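Local structure of peptide-binding protein (Photobacterium damsela subsp. piscicida, 6SQX) at residues I215-Y229 against K267-L279. The protein is a secreted NlpC/P60 endopeptidase that cleaves the peptidoglycan of potentially competing bacteria, probably acting as a cysteine-type peptidase. Numbering follows the deposited sequence. Where two conformers were deposited one is given.
Sequences IANVDESFITQWKRY and KIPVKDKNGTATL
Asn217 and Thr276 form a single beta bridge: Asn217 N donates to Gly275 O at 3.2 Å, and Asn217 O accepts from Ala277 N at 2.8 Å. Beyond the bridge the chain 215-229 turns into helix 220-226, whose axis runs 34° from that of strand 277-279. Phe222 leaves this helix with CG anti to the backbone N (chi1 -177°), which lays its ring against Ala277; CE2 lies 3.8 Å from Ala277 CB, while Val218 CG1 sits over one ring face, offset toward the rim. The side chain of Leu279 crosses that of Phe222 at about a right angle and divides its methyls: CD2 meets Phe222 CZ, and CD1 reaches Tyr229 CE2 at 3.6 Å. Trp226 borders the same apolar patch, its NE1 bonded to Tyr65. At the far end, the extended chain of Lys267 passes across Tyr229, and Lys267 NZ donates a hydrogen bond to Tyr229 OH at 2.9 Å. Lys271, also extended, packs CG against Ala216 CB and donates from NZ to Ile215 O at 2.9 Å, the ammonium tilted 20° from the carbonyl plane; Thr212 O is a second, weak acceptor. In the turn 272-275, Asp272 OD2 receives Thr276 OG1 from above the carboxylate plane, and OD1 receives Thr276 N. One water links Asp219 N to Ala277 O, and another links Asp219 OD2 to Thr276 OG1. Strand 215-217 is an outermost strand of the five-stranded sheet that includes much of the SH3b1-type region, and strand 277-281 is an outermost strand of another, so two antiparallel sheets join here. Two backbone bonds fix the register, apolar contacts of Phe222, Ala277 and Leu279 fill the middle, and lysine bonds and bridging waters satisfy polar atoms at the margins.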
ATOM      1  N   ILE A 215      -1.045  19.372   1.061  1.00 19.70           N
ATOM      2  CA  ILE A 215      -2.377  19.218   1.616  1.00 20.68           C
ATOM      3  C   ILE A 215      -3.087  20.566   1.706  1.00 21.10           C
ATOM      4  O   ILE A 215      -2.464  21.630   1.624  1.00 22.41           O
ATOM      5  CB  ILE A 215      -2.344  18.499   2.998  1.00 20.33           C
ATOM      6  CG1 ILE A 215      -1.374  19.141   4.027  1.00 23.03           C
ATOM      7  CG2 ILE A 215      -1.848  17.052   2.796  1.00 19.38           C
ATOM      8  CD1 ILE A 215      -1.874  20.395   4.679  1.00 24.80           C
ATOM      9  N   ALA A 216      -4.412  20.502   1.843  1.00 20.52           N
ATOM     10  CA  ALA A 216      -5.223  21.707   2.009  1.00 20.96           C
ATOM     11  C   ALA A 216      -6.454  21.331   2.816  1.00 20.85           C
ATOM     12  O   ALA A 216      -6.890  20.185   2.781  1.00 22.33           O
ATOM     13  CB  ALA A 216      -5.646  22.237   0.630  1.00 22.27           C
ATOM     14  N   ASN A 217      -7.010  22.283   3.573  1.00 21.43           N
ATOM     15  CA  ASN A 217      -8.262  21.948   4.236  1.00 21.69           C
ATOM     16  C   ASN A 217      -9.432  22.127   3.281  1.00 21.64           C
ATOM     17  O   ASN A 217      -9.302  22.705   2.196  1.00 24.14           O
ATOM     18  CB  ASN A 217      -8.491  22.686   5.570  1.00 24.70           C
ATOM     19  CG  ASN A 217      -8.739  24.148   5.407  1.00 27.55           C
ATOM     20  OD1 ASN A 217      -8.063  24.835   4.637  1.00 29.22           O
ATOM     21  ND2 ASN A 217      -9.710  24.664   6.180  1.00 31.04           N
ATOM     22  N   VAL A 218     -10.575  21.553   3.645  1.00 22.09           N
ATOM     23  CA  VAL A 218     -11.774  21.641   2.825  1.00 24.16           C
ATOM     24  C   VAL A 218     -12.897  22.183   3.689  1.00 23.55           C
ATOM     25  O   VAL A 218     -12.917  21.963   4.907  1.00 23.32           O
ATOM     26  CB  VAL A 218     -12.170  20.299   2.163  1.00 21.75           C
ATOM     27  CG1 VAL A 218     -11.047  19.820   1.237  1.00 21.76           C
ATOM     28  CG2 VAL A 218     -12.461  19.230   3.195  1.00 23.09           C
ATOM     29  N   ASP A 219     -13.825  22.903   3.065  1.00 25.05           N
ATOM     30  CA  ASP A 219     -14.990  23.409   3.783  1.00 24.81           C
ATOM     31  C   ASP A 219     -16.231  22.555   3.496  1.00 24.40           C
ATOM     32  O   ASP A 219     -16.200  21.601   2.707  1.00 24.36           O
ATOM     33  CB  ASP A 219     -15.203  24.921   3.569  1.00 26.41           C
ATOM     34  CG  ASP A 219     -15.504  25.299   2.128  1.00 29.00           C
ATOM     35  OD1 ASP A 219     -15.789  24.426   1.296  1.00 28.81           O
ATOM     36  OD2 ASP A 219     -15.496  26.513   1.843  1.00 32.44           O
ATOM     37  N   GLU A 220     -17.321  22.867   4.194  1.00 24.91           N
ATOM     38  CA  GLU A 220     -18.534  22.072   4.044  1.00 26.36           C
ATOM     39  C   GLU A 220     -19.017  22.072   2.600  1.00 25.31           C
ATOM     40  O   GLU A 220     -19.433  21.031   2.073  1.00 26.90           O
ATOM     41  CB  GLU A 220     -19.618  22.587   4.997  1.00 30.35           C
ATOM     42  CG  GLU A 220     -20.827  21.674   5.033  1.00 34.75           C
ATOM     43  CD  GLU A 220     -21.846  22.090   6.080  1.00 42.32           C
ATOM     44  OE1 GLU A 220     -21.690  23.184   6.675  1.00 43.79           O
ATOM     45  OE2 GLU A 220     -22.806  21.318   6.310  1.00 47.00           O
ATOM     46  N   SER A 221     -18.970  23.231   1.950  1.00 24.55           N
ATOM     47  CA  SER A 221     -19.420  23.308   0.563  0.53 24.64           C
ATOM     48  C   SER A 221     -18.575  22.419  -0.339  1.00 23.47           C
ATOM     49  O   SER A 221     -19.112  21.765  -1.254  1.00 23.03           O
ATOM     50  CB  SER A 221     -19.411  24.758   0.076  0.53 25.89           C
ATOM     51  OG  SER A 221     -20.404  25.522   0.751  0.53 27.30           O
ATOM     52  N   PHE A 222     -17.259  22.385  -0.103  1.00 22.68           N
ATOM     53  CA  PHE A 222     -16.389  21.527  -0.899  1.00 21.36           C
ATOM     54  C   PHE A 222     -16.842  20.071  -0.814  1.00 21.72           C
ATOM     55  O   PHE A 222     -16.902  19.352  -1.830  1.00 23.79           O
ATOM     56  CB  PHE A 222     -14.921  21.691  -0.451  1.00 21.60           C
ATOM     57  CG  PHE A 222     -13.959  20.886  -1.271  1.00 21.49           C
ATOM     58  CD1 PHE A 222     -13.767  19.530  -1.030  1.00 22.46           C
ATOM     59  CD2 PHE A 222     -13.254  21.491  -2.305  1.00 21.30           C
ATOM     60  CE1 PHE A 222     -12.854  18.784  -1.815  1.00 22.72           C
ATOM     61  CE2 PHE A 222     -12.358  20.767  -3.083  1.00 22.78           C
ATOM     62  CZ  PHE A 222     -12.149  19.413  -2.836  1.00 23.36           C
ATOM     63  N   ILE A 223     -17.129  19.605   0.401  1.00 21.74           N
ATOM     64  CA  ILE A 223     -17.523  18.214   0.593  1.00 22.46           C
ATOM     65  C   ILE A 223     -18.894  17.949  -0.013  1.00 23.35           C
ATOM     66  O   ILE A 223     -19.097  16.930  -0.681  1.00 25.32           O
ATOM     67  CB  ILE A 223     -17.467  17.862   2.087  1.00 23.39           C
ATOM     68  CG1 ILE A 223     -16.024  17.876   2.564  1.00 23.32           C
ATOM     69  CG2 ILE A 223     -18.089  16.510   2.348  1.00 23.42           C
ATOM     70  CD1 ILE A 223     -15.900  17.663   4.099  1.00 23.94           C
ATOM     71  N   THR A 224     -19.849  18.861   0.197  1.00 24.53           N
ATOM     72  CA  THR A 224     -21.170  18.726  -0.417  1.00 25.77           C
ATOM     73  C   THR A 224     -21.062  18.601  -1.934  1.00 26.21           C
ATOM     74  O   THR A 224     -21.706  17.737  -2.552  1.00 28.30           O
ATOM     75  CB  THR A 224     -22.051  19.925  -0.034  1.00 27.43           C
ATOM     76  OG1 THR A 224     -22.259  19.929   1.385  1.00 28.40           O
ATOM     77  CG2 THR A 224     -23.426  19.848  -0.729  1.00 29.24           C
ATOM     78  N   GLN A 225     -20.269  19.470  -2.558  1.00 24.64           N
ATOM     79  CA  GLN A 225     -20.172  19.427  -4.009  1.00 24.16           C
ATOM     80  C   GLN A 225     -19.403  18.193  -4.472  1.00 24.55           C
ATOM     81  O   GLN A 225     -19.751  17.592  -5.497  1.00 25.40           O
ATOM     82  CB  GLN A 225     -19.503  20.706  -4.508  1.00 26.01           C
ATOM     83  CG  GLN A 225     -20.314  21.965  -4.259  1.00 30.66           C
ATOM     84  CD  GLN A 225     -21.755  21.820  -4.735  1.00 35.81           C
ATOM     85  OE1 GLN A 225     -22.006  21.405  -5.874  1.00 37.72           O
ATOM     86  NE2 GLN A 225     -22.715  22.149  -3.857  1.00 39.47           N
ATOM     87  N   TRP A 226     -18.375  17.780  -3.715  1.00 23.41           N
ATOM     88  CA  TRP A 226     -17.619  16.577  -4.077  1.00 23.70           C
ATOM     89  C   TRP A 226     -18.560  15.391  -4.281  1.00 26.67           C
ATOM     90  O   TRP A 226     -18.469  14.667  -5.283  1.00 26.19           O
ATOM     91  CB  TRP A 226     -16.615  16.262  -2.964  1.00 24.06           C
ATOM     92  CG  TRP A 226     -15.818  15.047  -3.227  1.00 24.50           C
ATOM     93  CD1 TRP A 226     -16.172  13.737  -2.977  1.00 25.18           C
ATOM     94  CD2 TRP A 226     -14.501  15.013  -3.778  1.00 24.83           C
ATOM     95  NE1 TRP A 226     -15.140  12.891  -3.364  1.00 25.51           N
ATOM     96  CE2 TRP A 226     -14.095  13.654  -3.829  1.00 25.21           C
ATOM     97  CE3 TRP A 226     -13.613  16.006  -4.217  1.00 25.83           C
ATOM     98  CZ2 TRP A 226     -12.843  13.266  -4.326  1.00 25.98           C
ATOM     99  CZ3 TRP A 226     -12.355  15.624  -4.695  1.00 25.90           C
ATOM    100  CH2 TRP A 226     -11.985  14.257  -4.752  1.00 25.55           C
ATOM    101  N   LYS A 227     -19.494  15.199  -3.346  1.00 29.73           N
ATOM    102  CA  LYS A 227     -20.417  14.068  -3.377  1.00 33.58           C
ATOM    103  C   LYS A 227     -21.410  14.116  -4.523  1.00 33.89           C
ATOM    104  O   LYS A 227     -22.087  13.113  -4.768  1.00 35.60           O
ATOM    105  CB  LYS A 227     -21.186  13.982  -2.054  1.00 37.22           C
ATOM    106  CG  LYS A 227     -20.300  13.647  -0.879  1.00 41.84           C
ATOM    107  CD  LYS A 227     -21.108  13.601   0.426  1.00 45.32           C
ATOM    108  CE  LYS A 227     -22.345  12.705   0.281  1.00 49.06           C
ATOM    109  NZ  LYS A 227     -22.869  12.157   1.581  1.00 52.25           N
ATOM    110  N   ARG A 228     -21.533  15.235  -5.220  1.00 31.82           N
ATOM    111  CA  ARG A 228     -22.466  15.306  -6.336  1.00 32.14           C
ATOM    112  C   ARG A 228     -21.832  14.926  -7.658  1.00 30.07           C
ATOM    113  O   ARG A 228     -22.572  14.717  -8.634  1.00 31.19           O
ATOM    114  CB  ARG A 228     -23.094  16.703  -6.440  1.00 36.06           C
ATOM    115  CG  ARG A 228     -23.974  17.045  -5.242  1.00 42.46           C
ATOM    116  CD  ARG A 228     -24.531  18.445  -5.329  1.00 49.79           C
ATOM    117  NE  ARG A 228     -25.271  18.780  -4.108  1.00 57.02           N
ATOM    118  CZ  ARG A 228     -25.738  19.990  -3.813  1.00 61.44           C
ATOM    119  NH1 ARG A 228     -26.390  20.186  -2.674  1.00 62.68           N
ATOM    120  NH2 ARG A 228     -25.555  21.004  -4.650  1.00 63.27           N
ATOM    121  N   TYR A 229     -20.499  14.833  -7.714  1.00 25.88           N
ATOM    122  CA  TYR A 229     -19.835  14.573  -8.982  1.00 23.46           C
ATOM    123  C   TYR A 229     -19.787  13.083  -9.261  1.00 22.82           C
ATOM    124  O   TYR A 229     -19.657  12.261  -8.347  1.00 23.56           O
ATOM    125  CB  TYR A 229     -18.386  15.066  -8.969  1.00 23.64           C
ATOM    126  CG  TYR A 229     -18.210  16.553  -9.163  1.00 24.40           C
ATOM    127  CD1 TYR A 229     -18.321  17.125 -10.426  1.00 26.39           C
ATOM    128  CD2 TYR A 229     -17.907  17.390  -8.080  1.00 25.88           C
ATOM    129  CE1 TYR A 229     -18.140  18.493 -10.605  1.00 26.76           C
ATOM    130  CE2 TYR A 229     -17.730  18.724  -8.253  1.00 25.59           C
ATOM    131  CZ  TYR A 229     -17.845  19.284  -9.511  1.00 26.13           C
ATOM    132  OH  TYR A 229     -17.666  20.642  -9.644  1.00 28.63           O
ATOM    133  N   LYS A 267     -11.319  16.918 -12.698  1.00 22.74           N
ATOM    134  CA  LYS A 267     -11.062  18.042 -11.806  1.00 22.26           C
ATOM    135  C   LYS A 267     -10.096  17.590 -10.710  1.00 22.49           C
ATOM    136  O   LYS A 267     -10.161  16.448 -10.229  1.00 24.34           O
ATOM    137  CB  LYS A 267     -12.344  18.621 -11.209  1.00 25.22           C
ATOM    138  CG  LYS A 267     -13.342  19.152 -12.253  1.00 28.42           C
ATOM    139  CD  LYS A 267     -14.447  19.974 -11.582  1.00 32.39           C
ATOM    140  CE  LYS A 267     -15.229  20.808 -12.583  1.00 35.85           C
ATOM    141  NZ  LYS A 267     -16.073  21.775 -11.847  1.00 37.26           N
ATOM    142  N   ILE A 268      -9.151  18.455 -10.366  1.00 23.23           N
ATOM    143  CA  ILE A 268      -8.194  18.110  -9.315  1.00 22.62           C
ATOM    144  C   ILE A 268      -8.262  19.191  -8.247  1.00 21.46           C
ATOM    145  O   ILE A 268      -8.437  20.384  -8.569  1.00 21.98           O
ATOM    146  CB  ILE A 268      -6.752  17.969  -9.843  1.00 24.20           C
ATOM    147  CG1 ILE A 268      -6.303  19.246 -10.545  1.00 25.54           C
ATOM    148  CG2 ILE A 268      -6.602  16.756 -10.735  1.00 27.48           C
ATOM    149  CD1 ILE A 268      -4.801  19.290 -10.899  1.00 28.87           C
ATOM    150  N   PRO A 269      -8.114  18.828  -6.976  1.00 20.95           N
ATOM    151  CA  PRO A 269      -8.105  19.843  -5.916  1.00 21.06           C
ATOM    152  C   PRO A 269      -6.752  20.519  -5.907  1.00 22.34           C
ATOM    153  O   PRO A 269      -5.709  19.866  -6.027  1.00 23.25           O
ATOM    154  CB  PRO A 269      -8.281  19.017  -4.632  1.00 21.89           C
ATOM    155  CG  PRO A 269      -7.643  17.661  -4.995  1.00 22.09           C
ATOM    156  CD  PRO A 269      -8.031  17.453  -6.453  1.00 22.12           C
ATOM    157  N   VAL A 270      -6.776  21.837  -5.780  1.00 22.22           N
ATOM    158  CA  VAL A 270      -5.553  22.608  -5.657  0.72 22.09           C
ATOM    159  C   VAL A 270      -5.683  23.533  -4.458  1.00 23.11           C
ATOM    160  O   VAL A 270      -6.790  23.873  -4.016  1.00 24.25           O
ATOM    161  CB  VAL A 270      -5.217  23.378  -6.959  0.72 22.75           C
ATOM    162  CG1 VAL A 270      -4.946  22.403  -8.122  0.72 23.93           C
ATOM    163  CG2 VAL A 270      -6.338  24.369  -7.292  0.72 23.39           C
ATOM    164  N   LYS A 271      -4.528  23.909  -3.890  1.00 24.12           N
ATOM    165  CA  LYS A 271      -4.526  24.744  -2.689  1.00 23.47           C
ATOM    166  C   LYS A 271      -4.647  26.211  -3.083  1.00 25.47           C
ATOM    167  O   LYS A 271      -3.806  26.734  -3.833  1.00 27.05           O
ATOM    168  CB  LYS A 271      -3.252  24.479  -1.881  1.00 22.53           C
ATOM    169  CG  LYS A 271      -3.231  25.061  -0.481  1.00 23.21           C
ATOM    170  CD  LYS A 271      -2.056  24.492   0.258  1.00 23.99           C
ATOM    171  CE  LYS A 271      -2.129  24.785   1.746  1.00 24.86           C
ATOM    172  NZ  LYS A 271      -1.055  24.012   2.442  1.00 24.64           N
ATOM    173  N   ASP A 272      -5.686  26.876  -2.575  1.00 27.80           N
ATOM    174  CA  ASP A 272      -5.900  28.292  -2.849  1.00 32.99           C
ATOM    175  C   ASP A 272      -5.037  29.162  -1.925  1.00 35.38           C
ATOM    176  O   ASP A 272      -4.343  28.672  -1.027  1.00 34.05           O
ATOM    177  CB  ASP A 272      -7.405  28.611  -2.854  1.00 37.04           C
ATOM    178  CG  ASP A 272      -8.005  28.884  -1.456  1.00 42.71           C
ATOM    179  OD1 ASP A 272      -7.290  29.003  -0.444  1.00 44.01           O
ATOM    180  OD2 ASP A 272      -9.252  29.008  -1.377  1.00 45.68           O
ATOM    181  N   LYS A 273      -5.093  30.485  -2.132  1.00 40.41           N
ATOM    182  CA  LYS A 273      -4.235  31.387  -1.368  1.00 46.21           C
ATOM    183  C   LYS A 273      -4.545  31.378   0.125  1.00 44.79           C
ATOM    184  O   LYS A 273      -3.680  31.736   0.932  1.00 45.36           O
ATOM    185  CB  LYS A 273      -4.316  32.812  -1.927  1.00 53.33           C
ATOM    186  CG  LYS A 273      -3.488  33.039  -3.186  1.00 59.93           C
ATOM    187  CD  LYS A 273      -3.291  34.533  -3.472  1.00 65.12           C
ATOM    188  CE  LYS A 273      -2.407  34.747  -4.698  1.00 69.00           C
ATOM    189  NZ  LYS A 273      -1.988  36.172  -4.865  1.00 71.00           N
ATOM    190  N   ASN A 274      -5.747  30.980   0.510  1.00 42.16           N
ATOM    191  CA  ASN A 274      -6.128  30.913   1.912  1.00 40.53           C
ATOM    192  C   ASN A 274      -5.853  29.549   2.535  1.00 35.85           C
ATOM    193  O   ASN A 274      -6.213  29.327   3.698  1.00 34.94           O
ATOM    194  CB  ASN A 274      -7.608  31.260   2.056  1.00 46.47           C
ATOM    195  CG  ASN A 274      -7.919  32.646   1.558  1.00 53.57           C
ATOM    196  OD1 ASN A 274      -7.262  33.618   1.941  1.00 56.24           O
ATOM    197  ND2 ASN A 274      -8.909  32.748   0.674  1.00 55.76           N
ATOM    198  N   GLY A 275      -5.216  28.640   1.798  1.00 32.89           N
ATOM    199  CA  GLY A 275      -4.926  27.305   2.295  1.00 29.15           C
ATOM    200  C   GLY A 275      -6.029  26.278   2.114  1.00 27.10           C
ATOM    201  O   GLY A 275      -5.848  25.119   2.523  1.00 25.05           O
ATOM    202  N   THR A 276      -7.164  26.656   1.539  1.00 27.75           N
ATOM    203  CA  THR A 276      -8.274  25.736   1.333  1.00 26.39           C
ATOM    204  C   THR A 276      -8.243  25.196  -0.093  1.00 24.85           C
ATOM    205  O   THR A 276      -7.662  25.799  -0.993  1.00 26.97           O
ATOM    206  CB  THR A 276      -9.624  26.402   1.619  1.00 29.35           C
ATOM    207  OG1 THR A 276      -9.997  27.246   0.520  1.00 34.67           O
ATOM    208  CG2 THR A 276      -9.534  27.236   2.875  1.00 31.15           C
ATOM    209  N   ALA A 277      -8.852  24.035  -0.276  1.00 24.18           N
ATOM    210  CA  ALA A 277      -8.894  23.391  -1.576  1.00 22.38           C
ATOM    211  C   ALA A 277      -9.998  23.957  -2.462  1.00 23.37           C
ATOM    212  O   ALA A 277     -11.111  24.225  -2.011  1.00 24.68           O
ATOM    213  CB  ALA A 277      -9.121  21.886  -1.423  1.00 23.74           C
ATOM    214  N   THR A 278      -9.683  24.064  -3.752  1.00 23.71           N
ATOM    215  CA  THR A 278     -10.659  24.372  -4.780  0.56 23.60           C
ATOM    216  C   THR A 278     -10.406  23.437  -5.956  1.00 23.74           C
ATOM    217  O   THR A 278      -9.278  23.026  -6.214  1.00 25.40           O
ATOM    218  CB  THR A 278     -10.544  25.839  -5.205  0.56 25.88           C
ATOM    219  OG1 THR A 278     -11.661  26.190  -6.027  0.56 30.62           O
ATOM    220  CG2 THR A 278      -9.239  26.072  -5.972  0.56 23.20           C
ATOM    221  N   LEU A 279     -11.480  23.076  -6.663  1.00 24.03           N
ATOM    222  CA  LEU A 279     -11.329  22.202  -7.813  1.00 23.76           C
ATOM    223  C   LEU A 279     -10.889  22.980  -9.053  1.00 26.35           C
ATOM    224  O   LEU A 279     -11.426  24.049  -9.373  1.00 28.94           O
ATOM    225  CB  LEU A 279     -12.633  21.465  -8.097  1.00 25.95           C
ATOM    226  CG  LEU A 279     -13.078  20.477  -7.025  1.00 25.36           C
ATOM    227  CD1 LEU A 279     -14.381  19.837  -7.489  1.00 26.02           C
ATOM    228  CD2 LEU A 279     -12.030  19.394  -6.755  1.00 25.12           C
TER
HETATM  229  O   HOH W   1      -7.201  27.390   5.294  1.00 36.55           O
HETATM  230  O   HOH W   2     -12.608  24.018   0.418  1.00 25.21           O
HETATM  231  O   HOH W   3     -13.103  27.136   0.133  1.00 48.89           O